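Local coordinates for uncharacterized protein (Staphylococcus aureus, PDB 4YBV) that probably hydrolyses thioester substrates, as a hot-dog-fold thioesterase assembled from four copies of the chain, at residues Leu71-Asn76 with Gly119-Lys124; Ala88-Ile93 with His100-Lys105. The protein carries 1 engineered substitution. One frame throughout, in Å; residues are numbered along the deposited sequence.

Interaction 1 (Leu71-Asn76 with Gly119-Lys124)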
# COMPACT_ATOMS: atom_id res chain seq x y z
N LEU A 71 6.27 0.26 -10.59
CA LEU A 71 7.19 0.38 -9.46
C LEU A 71 6.52 -0.15 -8.18
O LEU A 71 7.10 -0.95 -7.45
CB LEU A 71 7.64 1.84 -9.25
CG LEU A 71 8.71 2.10 -8.19
CD1 LEU A 71 9.99 1.39 -8.58
CD2 LEU A 71 8.97 3.60 -7.99
N GLU A 72 5.30 0.31 -7.95
CA GLU A 72 4.56 0.01 -6.72
C GLU A 72 3.08 -0.10 -7.06
O GLU A 72 2.55 0.71 -7.81
CB GLU A 72 4.78 1.11 -5.66
CG GLU A 72 4.78 0.60 -4.21
CD GLU A 72 3.37 0.48 -3.67
OE1 GLU A 72 2.47 1.10 -4.30
OE2 GLU A 72 3.16 -0.25 -2.66
N MET A 73 2.41 -1.11 -6.54
CA MET A 73 0.99 -1.32 -6.80
C MET A 73 0.31 -1.61 -5.49
O MET A 73 0.86 -2.38 -4.68
CB MET A 73 0.74 -2.50 -7.75
CG MET A 73 1.38 -2.36 -9.12
SD MET A 73 0.44 -1.18 -10.15
CE MET A 73 1.79 -0.54 -11.15
N ASN A 74 -0.87 -1.07 -5.26
CA ASN A 74 -1.60 -1.48 -4.08
C ASN A 74 -3.08 -1.56 -4.37
O ASN A 74 -3.59 -0.88 -5.28
CB ASN A 74 -1.30 -0.54 -2.89
CG ASN A 74 -1.59 0.94 -3.21
OD1 ASN A 74 -2.76 1.37 -3.27
ND2 ASN A 74 -0.53 1.71 -3.39
N ALA A 75 -3.78 -2.38 -3.59
CA ALA A 75 -5.16 -2.77 -3.91
C ALA A 75 -5.99 -3.11 -2.66
O ALA A 75 -5.49 -3.74 -1.73
CB ALA A 75 -5.14 -3.95 -4.83
N ASN A 76 -7.26 -2.68 -2.66
CA ASN A 76 -8.29 -3.15 -1.74
C ASN A 76 -9.28 -3.94 -2.54
O ASN A 76 -9.84 -3.46 -3.55
CB ASN A 76 -9.06 -2.00 -1.04
CG ASN A 76 -8.34 -1.44 0.14
OD1 ASN A 76 -7.43 -0.62 -0.01
ND2 ASN A 76 -8.77 -1.81 1.34
N GLY A 119 -1.50 2.77 -8.55
CA GLY A 119 -0.23 2.32 -9.08
C GLY A 119 0.78 3.41 -9.37
O GLY A 119 0.44 4.49 -9.82
N THR A 120 2.02 3.12 -9.08
CA THR A 120 3.13 4.01 -9.33
C THR A 120 4.07 3.45 -10.36
O THR A 120 4.70 2.39 -10.15
CB THR A 120 3.94 4.28 -8.09
OG1 THR A 120 3.08 4.78 -7.07
CG2 THR A 120 5.04 5.29 -8.43
N VAL A 121 4.18 4.19 -11.47
CA VAL A 121 4.93 3.77 -12.63
C VAL A 121 6.16 4.64 -12.87
O VAL A 121 6.03 5.83 -13.10
CB VAL A 121 4.07 3.81 -13.92
CG1 VAL A 121 4.91 3.43 -15.14
CG2 VAL A 121 2.86 2.94 -13.76
N ALA A 122 7.34 4.02 -12.84
CA ALA A 122 8.58 4.75 -13.10
C ALA A 122 8.77 4.94 -14.60
O ALA A 122 8.48 4.02 -15.38
CB ALA A 122 9.78 4.01 -12.50
N ILE A 123 9.23 6.12 -15.02
CA ILE A 123 9.47 6.35 -16.44
C ILE A 123 10.98 6.30 -16.66
O ILE A 123 11.73 7.12 -16.13
CB ILE A 123 8.86 7.68 -16.94
CG1 ILE A 123 7.42 7.85 -16.44
CG2 ILE A 123 8.86 7.74 -18.46
CD1 ILE A 123 6.47 6.78 -16.92
N LYS A 124 11.43 5.29 -17.41
CA LYS A 124 12.86 4.98 -17.56
C LYS A 124 13.33 5.11 -19.01
O LYS A 124 12.54 4.96 -19.93
CB LYS A 124 13.16 3.55 -17.03
CG LYS A 124 13.23 3.41 -15.49
CD LYS A 124 14.70 3.25 -15.03
CE LYS A 124 14.87 3.10 -13.50
NZ LYS A 124 14.60 4.32 -12.67
O HOH W 1 1.01 3.04 -5.93

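Interaction 2 (Ala88-Ile93 with His100-Lys105)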
# COMPACT_ATOMS: atom_id res chain seq x y z
N ALA A 88 -11.81 -2.32 -15.74
CA ALA A 88 -10.88 -1.49 -15.01
C ALA A 88 -10.80 -0.12 -15.68
O ALA A 88 -10.49 -0.04 -16.86
CB ALA A 88 -9.53 -2.12 -15.02
N THR A 89 -11.01 0.94 -14.89
CA THR A 89 -10.81 2.32 -15.33
C THR A 89 -9.63 2.93 -14.61
O THR A 89 -9.65 3.11 -13.38
CB THR A 89 -12.08 3.21 -15.11
OG1 THR A 89 -13.19 2.59 -15.74
CG2 THR A 89 -11.91 4.59 -15.72
N ALA A 90 -8.58 3.19 -15.36
CA ALA A 90 -7.39 3.82 -14.84
C ALA A 90 -7.43 5.32 -15.20
O ALA A 90 -7.52 5.67 -16.37
CB ALA A 90 -6.14 3.18 -15.41
N GLU A 91 -7.36 6.19 -14.20
CA GLU A 91 -7.27 7.64 -14.45
C GLU A 91 -6.00 8.17 -13.80
O GLU A 91 -5.74 7.87 -12.64
CB GLU A 91 -8.49 8.38 -13.91
CG GLU A 91 -9.83 7.67 -14.12
CD GLU A 91 -10.98 8.34 -13.36
OE1 GLU A 91 -10.84 9.53 -13.00
OE2 GLU A 91 -12.02 7.67 -13.11
N ILE A 92 -5.21 8.95 -14.54
CA ILE A 92 -3.97 9.45 -13.96
C ILE A 92 -4.24 10.50 -12.86
O ILE A 92 -5.18 11.28 -12.94
CB ILE A 92 -3.04 10.03 -15.04
CG1 ILE A 92 -1.64 10.19 -14.47
CG2 ILE A 92 -3.64 11.38 -15.64
CD1 ILE A 92 -0.57 10.27 -15.47
N ILE A 93 -3.42 10.46 -11.81
CA ILE A 93 -3.52 11.35 -10.64
C ILE A 93 -2.40 12.35 -10.74
O ILE A 93 -2.54 13.50 -10.37
CB ILE A 93 -3.34 10.61 -9.24
CG1 ILE A 93 -4.21 9.37 -9.09
CG2 ILE A 93 -3.60 11.54 -8.06
CD1 ILE A 93 -3.90 8.61 -7.79
N HIS A 100 4.70 8.36 -12.83
CA HIS A 100 3.26 8.59 -12.93
C HIS A 100 2.54 7.88 -11.81
O HIS A 100 2.87 6.74 -11.45
CB HIS A 100 2.69 8.10 -14.26
CG HIS A 100 3.27 8.79 -15.45
ND1 HIS A 100 3.00 8.38 -16.74
CD2 HIS A 100 4.12 9.84 -15.55
CE1 HIS A 100 3.66 9.15 -17.58
NE2 HIS A 100 4.34 10.04 -16.88
N VAL A 101 1.52 8.52 -11.28
CA VAL A 101 0.71 7.89 -10.27
C VAL A 101 -0.68 7.77 -10.80
O VAL A 101 -1.24 8.77 -11.24
CB VAL A 101 0.77 8.70 -8.95
CG1 VAL A 101 -0.20 8.16 -7.93
CG2 VAL A 101 2.20 8.70 -8.43
N TRP A 102 -1.24 6.55 -10.81
CA TRP A 102 -2.57 6.23 -11.36
C TRP A 102 -3.57 5.76 -10.33
O TRP A 102 -3.23 4.99 -9.40
CB TRP A 102 -2.46 5.11 -12.41
CG TRP A 102 -1.79 5.49 -13.68
CD1 TRP A 102 -0.46 5.52 -13.94
CD2 TRP A 102 -2.44 5.91 -14.89
NE1 TRP A 102 -0.23 5.94 -15.24
CE2 TRP A 102 -1.44 6.19 -15.83
CE3 TRP A 102 -3.78 6.07 -15.26
CZ2 TRP A 102 -1.73 6.63 -17.13
CZ3 TRP A 102 -4.07 6.51 -16.56
CH2 TRP A 102 -3.03 6.77 -17.47
N ASP A 103 -4.82 6.12 -10.55
CA ASP A 103 -5.93 5.62 -9.75
C ASP A 103 -6.69 4.59 -10.59
O ASP A 103 -6.97 4.88 -11.72
CB ASP A 103 -6.84 6.76 -9.35
CG ASP A 103 -7.63 6.47 -8.13
OD1 ASP A 103 -7.06 6.68 -7.04
OD2 ASP A 103 -8.80 6.04 -8.26
N ILE A 104 -6.98 3.40 -10.06
CA ILE A 104 -7.69 2.39 -10.84
C ILE A 104 -8.88 1.85 -10.08
O ILE A 104 -8.75 1.40 -8.95
CB ILE A 104 -6.80 1.19 -11.26
CG1 ILE A 104 -5.46 1.62 -11.85
CG2 ILE A 104 -7.51 0.31 -12.29
CD1 ILE A 104 -4.31 1.51 -10.87
N LYS A 105 -10.05 1.89 -10.71
CA LYS A 105 -11.22 1.30 -10.11
C LYS A 105 -11.73 0.16 -10.99
O LYS A 105 -11.92 0.31 -12.19
CB LYS A 105 -12.30 2.37 -9.88
CG LYS A 105 -11.92 3.36 -8.76
CD LYS A 105 -13.00 4.44 -8.61
CE LYS A 105 -12.77 5.28 -7.36
NZ LYS A 105 -11.38 5.79 -7.27

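Interaction 1 (Leu71-Asn76 with Gly119-Lys124)
Glu72 and Thr120 pair across an antiparallel strand contact, a largely buried ladder between strand 67-77, outermost of the sheet within its own chain, and the C-terminal strand 113-124. A classic beta bulge interrupts the ladder: Leu71 and Glu72 both face Thr120, whose carbonyl oxygen accepts two backbone N-H groups. Leu71 N approaches Thr120 O almost end-on, at 2.7 Å. Glu72 N comes in at a lone pair of the same oxygen, 3.1 Å from Thr120 O, so the two donors of the bulge share one acceptor from different directions. The return bond, Thr120 N to Glu72 O at 2.8 Å, is almost straight at 176°. The next pair, Met73 with Gly119, is non-hydrogen-bonded. Met73 is bent at chi2 (-75°), which folds the thioether across to Gly119 and sets SD 3.7 Å from Gly119 CA, where the glycine has no side chain to obstruct it. The other face is polar. Glu72 OE1 receives Asn74 ND2 on its syn lone pair at 3.2 Å, and a water 2.9 Å from Glu72 OE1 donates to it and also reaches Thr120 OG1. That hydroxyl is further hydrogen-bonded to Asn76 ND2 of the fourth subunit, and Asn74 OD1 to Arg118 of the same subunit. Glu72 to Asn76 also form an antiparallel ladder with a strand of the second subunit, continuing the sheet across the interface. Such edge-to-edge joining of sheets, with helix 42-60 over the face that bears Met73, is characteristic of the hot-dog dimer, and here the opposite, polar face meets further subunits of the tetramer.

Interaction 2 (Ala88-Ile93 with His100-Lys105)
With CG of Trp102 anti to its carbonyl carbon (chi1 -69°) and the indole turned by chi2 of 83°, the ring swings beneath strand 85-95, where Ile92 covers one face. Ile92 CB stands 3.9 Å from the centroid of the six-membered ring, just 6° off the ring normal, a CH-pi contact over the face. Ala90 O lies at the ring edge, and Ala90 CB packs on Trp102 CE3 at 3.7 Å. Ile104 extends this apolar face, its CG1 meeting Ala90 CB and its CG2 meeting Ala88 CB. The indole N-H is bonded to Ser57 OG, which also pairs with His100 ND1, so one helix hydroxyl ties down both rings. Helix 42-60 packs against Ala88, Ala90, Ile92 and Trp102, while Ile104 leans on Met117 of strand 113-124. On the face bearing Thr89, Glu91, Asp103 and Lys105, the lysine chain curls back to its own strand: Lys105 NZ forms a 2.8 Å salt bridge with Asp103 OD2. Ile93, where the chain turns a corner, lays its CG1 3.7 Å from Asp103 CB and its CD1 3.7 Å from Val101 CG1; it also packs on Leu113 of the fourth subunit. Paired backbone bonds join Thr89 with Lys105 and Glu91 with Asp103, and Ile93 N to Val101 O (2.8 Å) adds a further bond at the corner. The pairs alternate as in any antiparallel ladder, and because the two strands are consecutive they form a beta hairpin, whose apolar face cradles the central helix, as the sheet of a hot-dog fold does.

Overall arrangement
The centres of interactions 1 and 2 lie about 10 Å apart in one antiparallel sheet, whose strands run 85-95, 99-107, 113-124, 67-77 in order across this part. Along the chain, strand 67-77 comes first, then both strands of interaction 2, and strand 113-124 last, so the hairpin is inserted between the partners of interaction 1. The two contacts are joined directly, strand 99-107 being the neighbour of 113-124: Gly119 O probably accepts from Trp102 N (2.8 Å), and Val121 N probably donates to His100 O. Strand 113-124 thus connects the hairpin to the strand at the dimer edge, giving one continuous sheet packed against helix 42-60. Both contacts touch the fourth subunit.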